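Local structure of peptidase M3B, oligoendopeptidase F (Enterococcus faecium, 2QR4) at residues Thr152-Val155 / Leu156-Asp160; Val203-Gln206 / Phe207-Thr210; Val130-Ala133 / Glu134-Ser137. The protein probably hydrolyses short peptides as a zinc-dependent oligoendopeptidase of the M3 family. All coordinates share one frame; numbering follows the deposited sequence.

Contact 1. Residues Thr152-Val155 / Leu156-Asp160; sequences TFAV and LNNAD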
loop_
_atom_site.group_PDB
_atom_site.type_symbol
_atom_site.label_atom_id
_atom_site.label_comp_id
_atom_site.label_asym_id
_atom_site.label_seq_id
_atom_site.Cartn_x
_atom_site.Cartn_y
_atom_site.Cartn_z
ATOM N N THR A 152 3.257 -3.648 3.644
ATOM C CA THR A 152 2.704 -2.794 4.684
ATOM C C THR A 152 1.942 -3.656 5.676
ATOM O O THR A 152 2.055 -3.470 6.888
ATOM C CB THR A 152 1.777 -1.739 4.075
ATOM O OG1 THR A 152 2.501 -1.034 3.064
ATOM C CG2 THR A 152 1.281 -0.751 5.125
ATOM N N PHE A 153 1.195 -4.625 5.155
ATOM C CA PHE A 153 0.472 -5.551 6.004
ATOM C C PHE A 153 1.423 -6.314 6.917
ATOM O O PHE A 153 1.236 -6.369 8.128
ATOM C CB PHE A 153 -0.315 -6.554 5.181
ATOM C CG PHE A 153 -0.759 -7.728 5.979
ATOM C CD1 PHE A 153 -1.897 -7.648 6.771
ATOM C CD2 PHE A 153 -0.032 -8.908 5.964
ATOM C CE1 PHE A 153 -2.312 -8.723 7.536
ATOM C CE2 PHE A 153 -0.442 -10.001 6.724
ATOM C CZ PHE A 153 -1.582 -9.898 7.519
ATOM N N ALA A 154 2.441 -6.904 6.313
ATOM C CA ALA A 154 3.421 -7.728 7.021
ATOM C C ALA A 154 4.048 -6.957 8.180
ATOM O O ALA A 154 4.224 -7.477 9.274
ATOM C CB ALA A 154 4.525 -8.215 6.024
ATOM N N VAL A 155 4.372 -5.703 7.924
ATOM C CA VAL A 155 5.104 -4.882 8.870
ATOM C C VAL A 155 4.185 -4.430 10.016
ATOM O O VAL A 155 4.507 -4.552 11.213
ATOM C CB VAL A 155 5.714 -3.673 8.139
ATOM C CG1 VAL A 155 4.871 -2.484 8.346
ATOM C CG2 VAL A 155 7.103 -3.400 8.632
ATOM N N LEU A 156 3.016 -3.946 9.647
ATOM C CA LEU A 156 2.026 -3.592 10.640
ATOM C C LEU A 156 1.659 -4.818 11.497
ATOM O O LEU A 156 1.614 -4.733 12.727
ATOM C CB LEU A 156 0.791 -3.021 9.942
ATOM C CG LEU A 156 -0.436 -2.722 10.797
ATOM C CD1 LEU A 156 -0.113 -1.712 11.917
ATOM C CD2 LEU A 156 -1.522 -2.194 9.897
ATOM N N ASN A 157 1.411 -5.958 10.853
ATOM C CA ASN A 157 0.946 -7.152 11.565
ATOM C C ASN A 157 2.026 -7.747 12.458
ATOM O O ASN A 157 1.759 -8.150 13.581
ATOM C CB ASN A 157 0.438 -8.227 10.591
ATOM C CG ASN A 157 -0.416 -9.295 11.286
ATOM O OD1 ASN A 157 -0.264 -10.496 11.048
ATOM N ND2 ASN A 157 -1.316 -8.855 12.143
ATOM N N ASN A 158 3.258 -7.774 11.969
ATOM C CA ASN A 158 4.318 -8.454 12.702
ATOM C C ASN A 158 5.264 -7.573 13.470
ATOM O O ASN A 158 5.937 -8.048 14.367
ATOM C CB ASN A 158 5.120 -9.371 11.776
ATOM C CG ASN A 158 4.242 -10.391 11.086
ATOM O OD1 ASN A 158 3.573 -11.196 11.738
ATOM N ND2 ASN A 158 4.224 -10.352 9.762
ATOM N N ALA A 159 5.346 -6.293 13.130
ATOM C CA ALA A 159 6.334 -5.457 13.807
ATOM C C ALA A 159 5.724 -4.365 14.702
ATOM O O ALA A 159 6.211 -4.136 15.812
ATOM C CB ALA A 159 7.285 -4.855 12.791
ATOM N N ASP A 160 4.665 -3.703 14.226
ATOM C CA ASP A 160 4.091 -2.545 14.946
ATOM C C ASP A 160 2.918 -2.833 15.911
ATOM O O ASP A 160 2.868 -2.251 16.989
ATOM C CB ASP A 160 3.732 -1.396 13.987
ATOM C CG ASP A 160 4.961 -0.796 13.275
ATOM O OD1 ASP A 160 6.118 -1.122 13.636
ATOM O OD2 ASP A 160 4.757 0.011 12.342
#
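Phe153 and Asn157, one helical turn apart on the same side of their helix, run alongside each other and lean the same way. In both residues CG stands anti to the backbone N (chi1 164° for Phe153), and this shared torsion brings the amide beside the ring. Asn157 CB lies over one ring face, toward the rim, a CH-pi contact of 4.2 Å to the ring centroid, while Phe153 CZ comes within 3.8 Å of Asn157 OD1. Ring and amide planes are only 24° apart. ND2 points to the hydroxyl of Tyr204, probably a hydrogen bond.

On another side of the helix Asn158 folds back over the preceding turn. Its ND2 reaches Ala154 O at 2.9 Å, but at an N-H...O angle of 121° the bond is weak; Asn158 N makes the regular bond to that oxygen. Val155 O then accepts twice, from Ala159 N at 2.7 Å and from Asp160 N at 3.1 Å, the latter lying in the carbonyl plane. The second bond marks a wider, pi-type turn where the helix ends.

This end of helix 143-160 is largely buried. Tyr497 stacks on Phe153, Thr152 and Leu156 pack against helix 208-228 of their own chain, and the carboxylate of Asp160 bonds to Thr210 of the second subunit.

Contact 2. Residues Val203-Gln206 / Phe207-Thr210; sequences VYEQ and FRNT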
loop_
_atom_site.group_PDB
_atom_site.type_symbol
_atom_site.label_atom_id
_atom_site.label_comp_id
_atom_site.label_asym_id
_atom_site.label_seq_id
_atom_site.Cartn_x
_atom_site.Cartn_y
_atom_site.Cartn_z
ATOM N N VAL A 203 -7.667 -5.561 18.962
ATOM C CA VAL A 203 -6.699 -4.850 18.139
ATOM C C VAL A 203 -7.012 -4.927 16.641
ATOM O O VAL A 203 -6.900 -3.931 15.937
ATOM C CB VAL A 203 -5.248 -5.344 18.420
ATOM C CG1 VAL A 203 -4.270 -4.733 17.430
ATOM C CG2 VAL A 203 -4.845 -4.992 19.852
ATOM N N TYR A 204 -7.388 -6.103 16.143
ATOM C CA TYR A 204 -7.812 -6.202 14.743
ATOM C C TYR A 204 -9.022 -5.340 14.446
ATOM O O TYR A 204 -9.111 -4.729 13.385
ATOM C CB TYR A 204 -7.995 -7.661 14.300
ATOM C CG TYR A 204 -6.646 -8.276 14.137
ATOM C CD1 TYR A 204 -5.835 -7.930 13.062
ATOM C CD2 TYR A 204 -6.124 -9.110 15.113
ATOM C CE1 TYR A 204 -4.557 -8.440 12.941
ATOM C CE2 TYR A 204 -4.856 -9.629 15.000
ATOM C CZ TYR A 204 -4.077 -9.294 13.915
ATOM O OH TYR A 204 -2.819 -9.815 13.817
ATOM N N GLU A 205 -9.940 -5.255 15.395
ATOM C CA GLU A 205 -11.079 -4.372 15.239
ATOM C C GLU A 205 -10.630 -2.904 15.139
ATOM O O GLU A 205 -11.091 -2.153 14.280
ATOM C CB GLU A 205 -12.073 -4.577 16.382
ATOM C CG GLU A 205 -13.124 -3.461 16.526
ATOM C CD GLU A 205 -14.246 -3.813 17.502
ATOM O OE1 GLU A 205 -13.998 -4.534 18.491
ATOM O OE2 GLU A 205 -15.387 -3.363 17.284
ATOM N N GLN A 206 -9.730 -2.488 16.015
ATOM C CA GLN A 206 -9.249 -1.118 15.963
ATOM C C GLN A 206 -8.649 -0.772 14.599
ATOM O O GLN A 206 -8.826 0.338 14.100
ATOM C CB GLN A 206 -8.187 -0.890 17.029
ATOM C CG GLN A 206 -7.896 0.584 17.300
ATOM C CD GLN A 206 -6.618 0.765 18.093
ATOM O OE1 GLN A 206 -6.220 -0.107 18.886
ATOM N NE2 GLN A 206 -5.958 1.893 17.884
ATOM N N PHE A 207 -7.939 -1.718 13.997
ATOM C CA PHE A 207 -7.218 -1.422 12.764
ATOM C C PHE A 207 -7.861 -2.024 11.524
ATOM O O PHE A 207 -7.184 -2.230 10.519
ATOM C CB PHE A 207 -5.737 -1.823 12.863
ATOM C CG PHE A 207 -4.969 -1.009 13.856
ATOM C CD1 PHE A 207 -4.283 0.119 13.464
ATOM C CD2 PHE A 207 -4.962 -1.355 15.192
ATOM C CE1 PHE A 207 -3.585 0.883 14.381
ATOM C CE2 PHE A 207 -4.264 -0.603 16.108
ATOM C CZ PHE A 207 -3.581 0.525 15.700
ATOM N N ARG A 208 -9.170 -2.257 11.581
ATOM C CA ARG A 208 -9.866 -2.926 10.482
ATOM C C ARG A 208 -9.904 -2.116 9.185
ATOM O O ARG A 208 -9.894 -2.680 8.085
ATOM C CB ARG A 208 -11.270 -3.320 10.902
ATOM C CG ARG A 208 -12.160 -2.169 11.310
ATOM C CD ARG A 208 -13.472 -2.722 11.841
ATOM N NE ARG A 208 -14.491 -1.696 11.959
ATOM C CZ ARG A 208 -14.485 -0.739 12.882
ATOM N NH1 ARG A 208 -15.467 0.146 12.911
ATOM N NH2 ARG A 208 -13.504 -0.668 13.776
ATOM N N ASN A 209 -9.953 -0.799 9.324
ATOM C CA ASN A 209 -9.923 0.112 8.187
ATOM C C ASN A 209 -8.562 0.081 7.471
ATOM O O ASN A 209 -8.492 0.081 6.248
ATOM C CB ASN A 209 -10.228 1.541 8.640
ATOM C CG ASN A 209 -11.592 1.682 9.304
ATOM O OD1 ASN A 209 -11.692 2.181 10.417
ATOM N ND2 ASN A 209 -12.642 1.270 8.614
ATOM N N THR A 210 -7.481 0.044 8.241
ATOM C CA THR A 210 -6.138 -0.018 7.669
ATOM C C THR A 210 -5.912 -1.309 6.879
ATOM O O THR A 210 -5.457 -1.281 5.732
ATOM C CB THR A 210 -5.086 0.120 8.770
ATOM O OG1 THR A 210 -5.313 1.354 9.454
ATOM C CG2 THR A 210 -3.664 0.105 8.185
#
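Gln206 and Phe207, neighbours in the chain, lay their side chains side by side, and the amide comes obliquely against the CE2 and CZ side of the ring: Gln206 CD is 3.4 Å from Phe207 CE2. The amide plane is turned 39° from that of the ring. At the ring edge, and in its plane, Val203 O approaches Phe207 CD2 to 3.3 Å, and Val203 CG1 adds an apolar touch on the same atom at 4.1 Å.

Backbone bonds position the residue that carries the ring. Phe207 N donates to Val203 O at 3.1 Å, the last regular turn of helix 190-206, and only weakly to Tyr204 O. Phe207 then leaves helical geometry and serves as the N-cap residue of helix 208-228.

Arg208 reaches back across this break. Its CG sits between its own N and carbonyl carbon (chi1 60°), and the chain, extended as far as NE, carries NH2 to Glu205 O at 2.9 Å. That oxygen lies in the guanidinium plane, although NH2 stands above the carbonyl plane; Arg208 N gives it a second, weak bond.

Further out, Gln206 NE2 bonds to Asp160 O of the second subunit, whose own Phe207 meets this ring with the planes at about 35°.

A carbonyl at the end of a helix thus gains a charged donor in place of a regular helical bond. Glu205 OE2 remains 4.8 Å from Arg208 NH2, too far for a salt bridge, so the opposite charges are near but not in contact, and any attraction acts at longer range.

Contact 3. Residues Val130-Ala133 / Glu134-Ser137; sequences VLSA and EQES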
loop_
_atom_site.group_PDB
_atom_site.type_symbol
_atom_site.label_atom_id
_atom_site.label_comp_id
_atom_site.label_asym_id
_atom_site.label_seq_id
_atom_site.Cartn_x
_atom_site.Cartn_y
_atom_site.Cartn_z
ATOM N N VAL A 130 0.127 -12.340 -23.005
ATOM C CA VAL A 130 1.372 -11.592 -23.048
ATOM C C VAL A 130 1.154 -10.324 -23.863
ATOM O O VAL A 130 0.460 -10.346 -24.872
ATOM C CB VAL A 130 2.514 -12.413 -23.653
ATOM C CG1 VAL A 130 3.779 -11.577 -23.724
ATOM C CG2 VAL A 130 2.742 -13.670 -22.835
ATOM N N LEU A 131 1.747 -9.223 -23.420
ATOM C CA LEU A 131 1.456 -7.914 -23.993
ATOM C C LEU A 131 2.622 -7.466 -24.866
ATOM O O LEU A 131 3.464 -8.273 -25.234
ATOM C CB LEU A 131 1.149 -6.901 -22.880
ATOM C CG LEU A 131 -0.109 -7.234 -22.058
ATOM C CD1 LEU A 131 -0.310 -6.274 -20.911
ATOM C CD2 LEU A 131 -1.361 -7.255 -22.926
ATOM N N SER A 132 2.657 -6.195 -25.240
ATOM C CA SER A 132 3.773 -5.701 -26.036
ATOM C C SER A 132 4.962 -5.427 -25.118
ATOM O O SER A 132 4.818 -5.402 -23.895
ATOM C CB SER A 132 3.369 -4.431 -26.783
ATOM O OG SER A 132 3.120 -3.379 -25.873
ATOM N N ALA A 133 6.127 -5.203 -25.699
ATOM C CA ALA A 133 7.310 -4.881 -24.908
ATOM C C ALA A 133 7.067 -3.641 -24.064
ATOM O O ALA A 133 7.423 -3.617 -22.891
ATOM C CB ALA A 133 8.521 -4.690 -25.809
ATOM N N GLU A 134 6.439 -2.623 -24.655
ATOM C CA GLU A 134 6.135 -1.369 -23.939
ATOM C C GLU A 134 5.294 -1.609 -22.681
ATOM O O GLU A 134 5.584 -1.063 -21.622
ATOM C CB GLU A 134 5.384 -0.370 -24.833
ATOM C CG GLU A 134 6.229 0.503 -25.750
ATOM C CD GLU A 134 5.407 1.655 -26.406
ATOM O OE1 GLU A 134 6.030 2.514 -27.073
ATOM O OE2 GLU A 134 4.151 1.714 -26.264
ATOM N N GLN A 135 4.237 -2.402 -22.814
ATOM C CA GLN A 135 3.344 -2.662 -21.693
ATOM C C GLN A 135 4.005 -3.536 -20.643
ATOM O O GLN A 135 3.906 -3.240 -19.463
ATOM C CB GLN A 135 2.042 -3.305 -22.166
ATOM C CG GLN A 135 1.248 -2.461 -23.153
ATOM C CD GLN A 135 0.217 -3.277 -23.921
ATOM O OE1 GLN A 135 0.566 -4.219 -24.636
ATOM N NE2 GLN A 135 -1.059 -2.911 -23.785
ATOM N N GLU A 136 4.671 -4.611 -21.068
ATOM C CA GLU A 136 5.361 -5.519 -20.137
ATOM C C GLU A 136 6.406 -4.748 -19.339
ATOM O O GLU A 136 6.579 -4.972 -18.133
ATOM C CB GLU A 136 6.043 -6.701 -20.871
ATOM C CG GLU A 136 5.074 -7.693 -21.490
ATOM C CD GLU A 136 4.212 -8.400 -20.449
ATOM O OE1 GLU A 136 4.528 -8.275 -19.241
ATOM O OE2 GLU A 136 3.225 -9.087 -20.831
ATOM N N SER A 137 7.100 -3.840 -20.018
ATOM C CA SER A 137 8.045 -2.949 -19.353
ATOM C C SER A 137 7.401 -2.113 -18.225
ATOM O O SER A 137 7.925 -2.059 -17.107
ATOM C CB SER A 137 8.745 -2.058 -20.373
ATOM O OG SER A 137 9.659 -1.208 -19.725
#
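Glu134 meets Ser132 through carbon, its CB 3.9 Å from Ser132 OG, while its extended chain leads away from the loop. The carboxylate oxygen OE2 bonds to Ser132 of the second subunit, and the reciprocal bond is made by Glu134 of that subunit to this Ser132 OG.

Gln135 turns back toward the residues before the helix. With CG beside the backbone N (chi1 -60°) and the chain extended beyond it, OE1 arrives in front of Ser132 N and accepts from it at 2.9 Å. The bond is nearly straight, 173° at the hydrogen, and the donor lies in the plane of the amide carbonyl. In the other direction Gln135 N donates to Ser132 OG, a long and weak bond of 3.4 Å. The aliphatic part of the same side chain crosses Leu131 at about a right angle, with Leu131 CD1 4.0 Å from Gln135 CB.

Glu136 reaches one residue farther back. A bend at chi2 (-63°) turns its carboxylate back to the loop, where OE2 accepts a hydrogen bond from Leu131 N at 3.0 Å through its anti lone pair. OE2 also forms a salt bridge with Arg229, an interaction likely to stabilise the charged form. Glu136 N meanwhile bonds to Ser132 O at 2.9 Å, the opening bond of the regular helical pattern.

Ser137 continues that pattern, its N donating to Ala133 O, and its hydroxyl bonds to Glu86.

Ser132 and Gln135 together form a capping box, the reciprocal exchange between an N-cap residue and the third residue of a helix. Here it starts helix 133-141 at the surface, where the second subunit meets the cap.

From the N terminus, contact 3 comes first, at the change from the loop after helix 117-124 into helix 133-141. The next helix, 143-160, carries contact 1 at its C-terminal end, about 33 Å away between centres. Contact 2 follows at the junction of helices 190-206 and 208-228. The three lie in series: none nests in or crosses another, and each closes only a local turn. Contacts 1 and 2 nevertheless meet in space, through Asn157 and Tyr204 and where Leu156 packs on Thr210 of its own chain. Contact 3 touches neither, yet all three border the second subunit, so contacts with the second subunit occur at places more than 30 Å apart.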